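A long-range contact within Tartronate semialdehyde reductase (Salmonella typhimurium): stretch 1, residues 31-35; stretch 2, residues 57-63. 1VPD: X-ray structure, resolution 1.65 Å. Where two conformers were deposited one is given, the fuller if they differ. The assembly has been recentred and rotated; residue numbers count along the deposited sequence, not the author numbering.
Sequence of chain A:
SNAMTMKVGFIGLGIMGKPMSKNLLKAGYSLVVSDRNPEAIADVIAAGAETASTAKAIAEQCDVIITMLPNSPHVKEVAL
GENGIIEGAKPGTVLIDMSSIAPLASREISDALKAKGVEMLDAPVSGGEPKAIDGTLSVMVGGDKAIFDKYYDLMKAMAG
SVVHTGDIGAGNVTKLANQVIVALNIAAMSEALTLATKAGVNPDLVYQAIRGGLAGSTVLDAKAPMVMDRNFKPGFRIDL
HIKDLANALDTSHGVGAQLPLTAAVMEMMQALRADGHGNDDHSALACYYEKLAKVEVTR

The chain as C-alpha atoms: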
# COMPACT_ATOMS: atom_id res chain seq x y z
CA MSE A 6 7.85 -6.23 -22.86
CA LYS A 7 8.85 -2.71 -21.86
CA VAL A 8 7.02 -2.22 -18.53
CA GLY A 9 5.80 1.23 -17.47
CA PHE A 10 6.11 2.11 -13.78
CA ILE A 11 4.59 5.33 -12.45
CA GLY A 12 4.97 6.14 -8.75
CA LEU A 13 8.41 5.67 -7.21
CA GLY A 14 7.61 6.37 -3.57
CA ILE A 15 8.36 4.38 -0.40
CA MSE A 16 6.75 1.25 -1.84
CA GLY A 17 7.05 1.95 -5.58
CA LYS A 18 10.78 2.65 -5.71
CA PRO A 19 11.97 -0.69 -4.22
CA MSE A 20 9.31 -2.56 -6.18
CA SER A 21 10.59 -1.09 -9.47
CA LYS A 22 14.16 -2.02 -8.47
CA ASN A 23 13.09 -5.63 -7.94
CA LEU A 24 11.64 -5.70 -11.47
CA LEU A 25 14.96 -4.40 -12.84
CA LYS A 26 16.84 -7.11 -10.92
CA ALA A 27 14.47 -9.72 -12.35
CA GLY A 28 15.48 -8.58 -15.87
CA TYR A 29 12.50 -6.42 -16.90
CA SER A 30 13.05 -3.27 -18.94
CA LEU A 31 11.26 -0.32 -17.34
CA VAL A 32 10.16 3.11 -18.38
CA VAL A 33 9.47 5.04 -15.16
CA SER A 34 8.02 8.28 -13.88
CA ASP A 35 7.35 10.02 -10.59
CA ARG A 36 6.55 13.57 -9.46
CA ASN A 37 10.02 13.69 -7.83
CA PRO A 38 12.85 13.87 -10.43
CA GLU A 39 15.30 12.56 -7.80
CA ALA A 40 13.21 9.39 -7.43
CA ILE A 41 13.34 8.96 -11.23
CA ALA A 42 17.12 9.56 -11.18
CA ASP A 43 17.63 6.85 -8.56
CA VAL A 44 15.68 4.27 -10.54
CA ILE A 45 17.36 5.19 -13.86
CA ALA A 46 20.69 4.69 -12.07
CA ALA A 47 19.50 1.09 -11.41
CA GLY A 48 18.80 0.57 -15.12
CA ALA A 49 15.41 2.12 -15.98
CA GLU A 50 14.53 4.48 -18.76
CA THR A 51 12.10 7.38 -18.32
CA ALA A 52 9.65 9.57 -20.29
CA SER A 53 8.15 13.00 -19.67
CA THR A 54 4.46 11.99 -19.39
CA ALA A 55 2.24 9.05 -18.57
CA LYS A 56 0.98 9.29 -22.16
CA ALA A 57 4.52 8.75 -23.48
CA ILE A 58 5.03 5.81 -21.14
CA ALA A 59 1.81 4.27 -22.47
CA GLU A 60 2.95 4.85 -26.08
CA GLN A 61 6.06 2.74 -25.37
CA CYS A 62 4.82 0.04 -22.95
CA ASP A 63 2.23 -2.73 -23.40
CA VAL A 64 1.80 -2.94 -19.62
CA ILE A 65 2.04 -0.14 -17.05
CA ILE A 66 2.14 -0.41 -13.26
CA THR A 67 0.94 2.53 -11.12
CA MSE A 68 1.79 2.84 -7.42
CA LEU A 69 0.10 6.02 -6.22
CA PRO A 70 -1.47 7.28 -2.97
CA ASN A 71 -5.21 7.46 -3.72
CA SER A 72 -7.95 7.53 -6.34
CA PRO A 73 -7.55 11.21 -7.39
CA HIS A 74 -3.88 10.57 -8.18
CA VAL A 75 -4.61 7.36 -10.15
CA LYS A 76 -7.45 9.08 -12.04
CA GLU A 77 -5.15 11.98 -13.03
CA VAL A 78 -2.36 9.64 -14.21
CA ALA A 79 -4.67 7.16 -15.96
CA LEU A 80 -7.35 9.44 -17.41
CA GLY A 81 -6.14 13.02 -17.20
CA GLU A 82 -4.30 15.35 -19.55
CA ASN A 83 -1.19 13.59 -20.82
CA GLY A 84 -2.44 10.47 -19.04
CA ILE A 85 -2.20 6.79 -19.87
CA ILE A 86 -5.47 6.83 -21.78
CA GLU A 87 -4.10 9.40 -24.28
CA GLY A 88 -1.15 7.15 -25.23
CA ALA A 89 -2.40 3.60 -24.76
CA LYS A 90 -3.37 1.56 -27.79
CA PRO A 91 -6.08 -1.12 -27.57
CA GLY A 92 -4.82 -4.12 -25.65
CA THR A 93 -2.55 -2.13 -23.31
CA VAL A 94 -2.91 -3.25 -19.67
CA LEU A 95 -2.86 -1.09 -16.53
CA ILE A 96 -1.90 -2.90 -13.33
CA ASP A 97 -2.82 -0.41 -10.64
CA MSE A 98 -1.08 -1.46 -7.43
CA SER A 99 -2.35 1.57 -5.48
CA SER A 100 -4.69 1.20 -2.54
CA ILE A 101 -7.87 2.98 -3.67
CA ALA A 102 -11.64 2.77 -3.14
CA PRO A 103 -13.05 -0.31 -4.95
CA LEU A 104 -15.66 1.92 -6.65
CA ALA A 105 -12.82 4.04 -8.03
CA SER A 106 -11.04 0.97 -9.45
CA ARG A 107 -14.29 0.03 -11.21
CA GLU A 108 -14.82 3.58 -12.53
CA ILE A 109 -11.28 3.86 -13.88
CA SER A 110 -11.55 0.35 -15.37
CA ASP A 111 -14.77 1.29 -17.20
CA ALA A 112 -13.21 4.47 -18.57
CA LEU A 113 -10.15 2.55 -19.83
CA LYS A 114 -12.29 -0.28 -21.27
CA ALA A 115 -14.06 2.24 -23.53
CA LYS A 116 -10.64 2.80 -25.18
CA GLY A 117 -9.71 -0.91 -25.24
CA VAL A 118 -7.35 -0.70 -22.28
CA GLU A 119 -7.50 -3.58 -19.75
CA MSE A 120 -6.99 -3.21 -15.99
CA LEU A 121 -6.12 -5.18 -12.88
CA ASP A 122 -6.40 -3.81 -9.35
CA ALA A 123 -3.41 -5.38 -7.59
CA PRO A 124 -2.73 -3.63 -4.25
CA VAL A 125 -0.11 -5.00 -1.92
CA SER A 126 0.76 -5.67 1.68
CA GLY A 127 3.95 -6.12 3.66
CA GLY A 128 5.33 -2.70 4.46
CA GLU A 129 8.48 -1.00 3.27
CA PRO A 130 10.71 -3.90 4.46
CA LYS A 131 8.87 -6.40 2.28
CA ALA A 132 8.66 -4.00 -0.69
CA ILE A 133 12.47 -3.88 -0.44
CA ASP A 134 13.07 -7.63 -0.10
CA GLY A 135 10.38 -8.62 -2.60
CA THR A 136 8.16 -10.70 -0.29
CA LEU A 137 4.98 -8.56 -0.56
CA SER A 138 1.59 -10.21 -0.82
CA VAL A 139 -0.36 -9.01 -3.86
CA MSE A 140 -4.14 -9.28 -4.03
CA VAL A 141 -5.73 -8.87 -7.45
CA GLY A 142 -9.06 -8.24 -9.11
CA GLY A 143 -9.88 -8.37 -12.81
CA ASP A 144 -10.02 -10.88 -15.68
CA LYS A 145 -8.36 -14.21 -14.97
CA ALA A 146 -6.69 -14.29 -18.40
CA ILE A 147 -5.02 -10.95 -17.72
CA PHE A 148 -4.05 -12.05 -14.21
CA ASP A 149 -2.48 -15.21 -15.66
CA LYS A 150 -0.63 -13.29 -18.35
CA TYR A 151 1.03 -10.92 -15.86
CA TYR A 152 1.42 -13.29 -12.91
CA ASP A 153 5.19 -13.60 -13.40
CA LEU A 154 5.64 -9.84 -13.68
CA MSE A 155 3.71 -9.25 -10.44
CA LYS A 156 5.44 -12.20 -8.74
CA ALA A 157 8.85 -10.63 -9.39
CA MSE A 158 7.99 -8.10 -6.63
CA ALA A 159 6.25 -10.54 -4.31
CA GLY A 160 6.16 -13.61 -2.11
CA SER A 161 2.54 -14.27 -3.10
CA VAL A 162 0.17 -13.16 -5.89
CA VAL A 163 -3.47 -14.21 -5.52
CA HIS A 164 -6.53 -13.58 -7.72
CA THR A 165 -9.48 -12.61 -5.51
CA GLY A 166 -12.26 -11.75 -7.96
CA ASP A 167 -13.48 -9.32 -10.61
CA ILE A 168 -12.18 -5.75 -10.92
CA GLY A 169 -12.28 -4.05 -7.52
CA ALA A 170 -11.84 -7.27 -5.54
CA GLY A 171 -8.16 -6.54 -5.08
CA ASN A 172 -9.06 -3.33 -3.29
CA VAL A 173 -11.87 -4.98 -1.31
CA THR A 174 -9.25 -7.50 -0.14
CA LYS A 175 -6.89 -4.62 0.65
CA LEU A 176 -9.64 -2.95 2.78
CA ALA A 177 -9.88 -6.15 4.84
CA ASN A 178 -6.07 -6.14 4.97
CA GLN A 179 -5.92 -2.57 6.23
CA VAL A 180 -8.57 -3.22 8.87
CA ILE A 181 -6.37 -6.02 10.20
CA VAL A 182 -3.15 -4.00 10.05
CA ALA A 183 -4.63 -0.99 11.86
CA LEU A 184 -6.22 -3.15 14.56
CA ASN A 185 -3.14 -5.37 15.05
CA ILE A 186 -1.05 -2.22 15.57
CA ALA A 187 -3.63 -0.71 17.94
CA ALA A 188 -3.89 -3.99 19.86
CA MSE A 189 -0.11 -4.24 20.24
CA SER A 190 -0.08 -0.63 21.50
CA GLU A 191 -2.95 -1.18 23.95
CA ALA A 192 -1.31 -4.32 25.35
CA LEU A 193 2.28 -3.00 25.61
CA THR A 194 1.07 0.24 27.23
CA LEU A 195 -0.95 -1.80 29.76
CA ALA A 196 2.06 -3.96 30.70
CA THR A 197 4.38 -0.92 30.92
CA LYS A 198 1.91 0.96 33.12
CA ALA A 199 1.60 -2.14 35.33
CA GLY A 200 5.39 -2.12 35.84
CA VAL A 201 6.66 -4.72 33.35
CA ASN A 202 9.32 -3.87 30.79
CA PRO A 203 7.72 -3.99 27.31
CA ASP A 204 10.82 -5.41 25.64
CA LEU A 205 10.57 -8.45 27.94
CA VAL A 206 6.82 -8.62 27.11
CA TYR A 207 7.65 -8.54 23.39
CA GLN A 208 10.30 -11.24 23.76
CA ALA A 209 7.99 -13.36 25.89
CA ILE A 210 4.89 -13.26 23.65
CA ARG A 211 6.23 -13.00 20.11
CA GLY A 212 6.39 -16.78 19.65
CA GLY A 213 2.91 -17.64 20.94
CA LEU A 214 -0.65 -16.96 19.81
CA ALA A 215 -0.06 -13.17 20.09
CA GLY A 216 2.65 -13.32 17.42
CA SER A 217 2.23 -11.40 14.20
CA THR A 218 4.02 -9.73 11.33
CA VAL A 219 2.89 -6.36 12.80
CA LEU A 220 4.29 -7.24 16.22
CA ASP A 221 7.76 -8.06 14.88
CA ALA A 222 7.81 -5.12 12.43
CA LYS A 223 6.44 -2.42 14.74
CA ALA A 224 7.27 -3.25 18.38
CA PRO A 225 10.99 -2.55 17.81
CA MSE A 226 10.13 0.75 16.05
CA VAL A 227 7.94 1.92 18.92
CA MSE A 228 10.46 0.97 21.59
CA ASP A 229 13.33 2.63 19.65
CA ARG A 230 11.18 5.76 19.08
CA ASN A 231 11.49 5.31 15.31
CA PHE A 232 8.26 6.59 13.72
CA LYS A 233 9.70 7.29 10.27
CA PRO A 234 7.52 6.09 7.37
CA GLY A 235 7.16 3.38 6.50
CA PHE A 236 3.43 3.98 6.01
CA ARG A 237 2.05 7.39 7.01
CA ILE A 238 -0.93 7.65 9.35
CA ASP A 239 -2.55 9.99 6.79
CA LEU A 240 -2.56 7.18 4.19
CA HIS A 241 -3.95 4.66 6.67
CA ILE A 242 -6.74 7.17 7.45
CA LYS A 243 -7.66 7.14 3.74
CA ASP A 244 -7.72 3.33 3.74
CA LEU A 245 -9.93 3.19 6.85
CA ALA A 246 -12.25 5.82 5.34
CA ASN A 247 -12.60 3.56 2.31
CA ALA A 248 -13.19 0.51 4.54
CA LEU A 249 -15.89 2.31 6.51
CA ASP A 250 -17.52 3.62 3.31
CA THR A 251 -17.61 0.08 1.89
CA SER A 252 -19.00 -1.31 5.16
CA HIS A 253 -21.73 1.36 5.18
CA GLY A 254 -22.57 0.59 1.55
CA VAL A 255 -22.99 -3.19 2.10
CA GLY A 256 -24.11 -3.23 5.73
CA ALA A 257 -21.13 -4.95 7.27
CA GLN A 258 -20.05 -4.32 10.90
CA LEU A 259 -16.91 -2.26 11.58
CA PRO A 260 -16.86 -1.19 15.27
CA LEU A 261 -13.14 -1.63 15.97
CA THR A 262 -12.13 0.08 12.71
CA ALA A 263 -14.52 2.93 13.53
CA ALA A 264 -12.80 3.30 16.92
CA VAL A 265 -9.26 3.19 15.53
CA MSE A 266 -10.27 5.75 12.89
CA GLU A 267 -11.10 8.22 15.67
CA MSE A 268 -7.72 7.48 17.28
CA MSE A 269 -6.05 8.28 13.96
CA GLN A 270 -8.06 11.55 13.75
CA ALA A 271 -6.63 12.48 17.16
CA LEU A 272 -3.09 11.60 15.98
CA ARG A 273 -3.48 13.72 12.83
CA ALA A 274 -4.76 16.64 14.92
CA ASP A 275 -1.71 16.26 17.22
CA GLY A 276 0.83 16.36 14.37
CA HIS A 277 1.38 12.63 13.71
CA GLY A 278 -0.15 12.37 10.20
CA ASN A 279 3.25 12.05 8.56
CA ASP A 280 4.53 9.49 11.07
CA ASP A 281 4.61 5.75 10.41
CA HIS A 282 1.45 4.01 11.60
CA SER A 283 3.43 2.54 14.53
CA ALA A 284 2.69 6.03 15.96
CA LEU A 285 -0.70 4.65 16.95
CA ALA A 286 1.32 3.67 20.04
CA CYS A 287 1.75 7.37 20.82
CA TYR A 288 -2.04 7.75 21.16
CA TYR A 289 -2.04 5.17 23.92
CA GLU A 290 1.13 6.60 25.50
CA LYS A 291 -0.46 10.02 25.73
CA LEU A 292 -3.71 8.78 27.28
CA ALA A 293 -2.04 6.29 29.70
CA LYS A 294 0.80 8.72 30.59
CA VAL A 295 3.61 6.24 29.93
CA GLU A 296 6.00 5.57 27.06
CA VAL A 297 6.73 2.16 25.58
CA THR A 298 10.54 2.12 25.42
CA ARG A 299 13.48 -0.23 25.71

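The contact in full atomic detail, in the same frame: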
# COMPACT_ATOMS: atom_id res chain seq x y z
N LEU A 31 12.26 -1.26 -17.84
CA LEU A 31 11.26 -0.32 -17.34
C LEU A 31 11.38 1.04 -17.96
O LEU A 31 12.47 1.50 -18.30
CB LEU A 31 11.38 -0.15 -15.81
CG LEU A 31 11.24 -1.35 -14.89
CD1 LEU A 31 10.98 -0.86 -13.47
CD2 LEU A 31 10.16 -2.29 -15.30
N VAL A 32 10.23 1.69 -18.12
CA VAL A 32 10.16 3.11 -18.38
C VAL A 32 9.35 3.72 -17.22
O VAL A 32 8.16 3.42 -17.07
CB VAL A 32 9.50 3.45 -19.73
CG1 VAL A 32 9.67 4.91 -20.05
CG2 VAL A 32 10.08 2.59 -20.85
N VAL A 33 10.00 4.58 -16.45
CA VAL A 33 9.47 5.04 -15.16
C VAL A 33 9.19 6.52 -15.10
O VAL A 33 9.75 7.33 -15.85
CB VAL A 33 10.40 4.61 -13.99
CG1 VAL A 33 10.72 3.16 -14.07
CG2 VAL A 33 11.69 5.45 -13.92
N SER A 34 8.27 6.89 -14.21
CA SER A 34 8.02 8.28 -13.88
C SER A 34 7.57 8.42 -12.43
O SER A 34 7.09 7.46 -11.83
CB SER A 34 6.99 8.89 -14.81
OG SER A 34 6.83 10.27 -14.50
N ASP A 35 7.79 9.61 -11.90
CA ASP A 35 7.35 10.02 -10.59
C ASP A 35 7.33 11.54 -10.56
O ASP A 35 8.00 12.18 -11.37
CB ASP A 35 8.29 9.47 -9.51
CG ASP A 35 7.78 9.73 -8.11
OD1 ASP A 35 6.87 8.98 -7.69
OD2 ASP A 35 8.19 10.66 -7.37
N ALA A 57 3.34 9.26 -22.79
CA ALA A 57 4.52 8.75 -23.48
C ALA A 57 4.95 7.39 -22.96
O ALA A 57 5.42 6.55 -23.71
CB ALA A 57 5.67 9.73 -23.38
N ILE A 58 4.77 7.15 -21.66
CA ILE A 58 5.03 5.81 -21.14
C ILE A 58 4.08 4.80 -21.79
O ILE A 58 4.51 3.74 -22.22
CB ILE A 58 4.93 5.82 -19.60
CG1 ILE A 58 6.13 6.60 -19.06
CG2 ILE A 58 4.92 4.41 -19.06
CD1 ILE A 58 6.16 6.77 -17.58
N ALA A 59 2.81 5.16 -21.90
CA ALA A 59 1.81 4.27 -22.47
C ALA A 59 2.05 4.02 -23.96
O ALA A 59 1.76 2.95 -24.46
CB ALA A 59 0.43 4.84 -22.25
N GLU A 60 2.60 5.01 -24.65
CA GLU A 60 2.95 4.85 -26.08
C GLU A 60 4.04 3.80 -26.29
O GLU A 60 4.11 3.15 -27.35
CB GLU A 60 3.38 6.19 -26.66
CG GLU A 60 2.19 7.11 -26.89
CD GLU A 60 2.54 8.55 -27.22
OE1 GLU A 60 3.64 9.03 -26.90
OE2 GLU A 60 1.65 9.23 -27.79
N GLN A 61 4.90 3.62 -25.29
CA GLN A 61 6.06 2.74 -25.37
C GLN A 61 5.91 1.38 -24.68
O GLN A 61 6.72 0.49 -24.92
CB GLN A 61 7.26 3.44 -24.75
CG GLN A 61 7.66 4.73 -25.42
CD GLN A 61 8.71 5.46 -24.62
OE1 GLN A 61 9.62 4.84 -24.08
NE2 GLN A 61 8.59 6.77 -24.53
N CYS A 62 4.91 1.22 -23.81
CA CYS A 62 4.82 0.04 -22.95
C CYS A 62 3.48 -0.65 -23.12
O CYS A 62 2.46 0.02 -23.13
CB CYS A 62 4.99 0.44 -21.47
SG CYS A 62 6.56 1.24 -21.09
N ASP A 63 3.48 -1.97 -23.24
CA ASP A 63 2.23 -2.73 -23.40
C ASP A 63 1.55 -2.98 -22.06
O ASP A 63 0.40 -3.40 -22.02
CB ASP A 63 2.50 -4.12 -24.00
CG ASP A 63 2.96 -4.07 -25.44
OD1 ASP A 63 2.52 -3.19 -26.21
OD2 ASP A 63 3.77 -4.92 -25.88

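The contact packs a β-strand against an α-helix. Strand residues 31-34 and the helix that runs through Ala-57 to Gln-61 are nearly antiparallel, at 168° between their N-to-C directions, and their axes approach to 9.0 Å. That spacing leaves room for one layer of side chains, and side chains do nearly all the work: no hydrogen bond crosses the interface. In all, 227 Å² is buried, both sides summed, and Val-32 and Ile-58 account for most of it.

Alternation along the strand decides which residues take part. The CA-to-CB bonds of Val-32 and Ser-34 point toward the helix, whereas those of Leu-31 and Val-33 point away. Leu-31, with chi1 m and chi2 t, is buried but makes no contact with the helix, and Val-33 touches it through its backbone, its C lying 3.9 Å from Ile-58 CD1.

Val-32 is the centre of the contact, and its CA is 6.4 Å from the CA of Ile-58. Its chi1 is near t (-170°), and in this rotamer its two methyl groups divide Ile-58 and Cys-62 between them. Val-32 CG1 lies 4.0 Å from Ile-58 CG1 and Val-32 CG2 lies 3.8 Å from Cys-62 SG, while Gln-61 OE1 is 4.0 Å from both Val-32 CG1 and Val-32 CG2. A branched β-carbon is well suited to such a place: it is readily accommodated in an extended backbone, and it presents two methyls close to the main chain with only one side-chain torsion to fix.

Ile-58 is the principal partner from the helix. Its m, t conformation (chi1 -70°, chi2 177°) is a favourable one for a β-branched residue in a helix, and it carries the CG1-CD1 arm obliquely toward the Ser-34 end of the strand. The arm therefore passes Val-32 and ends at Ser-34, where Ile-58 CD1 comes within 3.6 Å of Ser-34 CB. The other branch also packs on the strand, Ile-58 CG2 being 3.9 Å from Val-32 O; this is a van der Waals contact with a backbone carbonyl. Length and branching together let one isoleucine cover several successive strand residues.

At Ser-34 the methylene CB is the atom that meets the end of this arm. Its chi1 is t (-177°), which turns OG away from Ile-58, Ser-34 OG being 4.7 Å from Ile-58 CD1 against 3.6 Å for Ser-34 CB.

At the other end of the contact the helix finishes. Gln-61 N donates to Ile-58 O at 3.1 Å and only weakly to Ala-57 O at 3.4 Å, a tightening of the last turn, and Cys-62 is the first residue to leave helical phi/psi. Cys-62, in the m rotamer, is buried and directs its sulfur to Val-32; a thiol is compact and fairly apolar, and packs readily against a methyl. Gln-61 is more exposed. Its m, t side chain brings the amide end over Val-32; OE1 makes a van der Waals contact there, with no hydrogen bond, and the exposed position tolerates a polar group at the edge of the apolar contact. Ala-59, Glu-60 and Asp-63 lie out of reach of the strand.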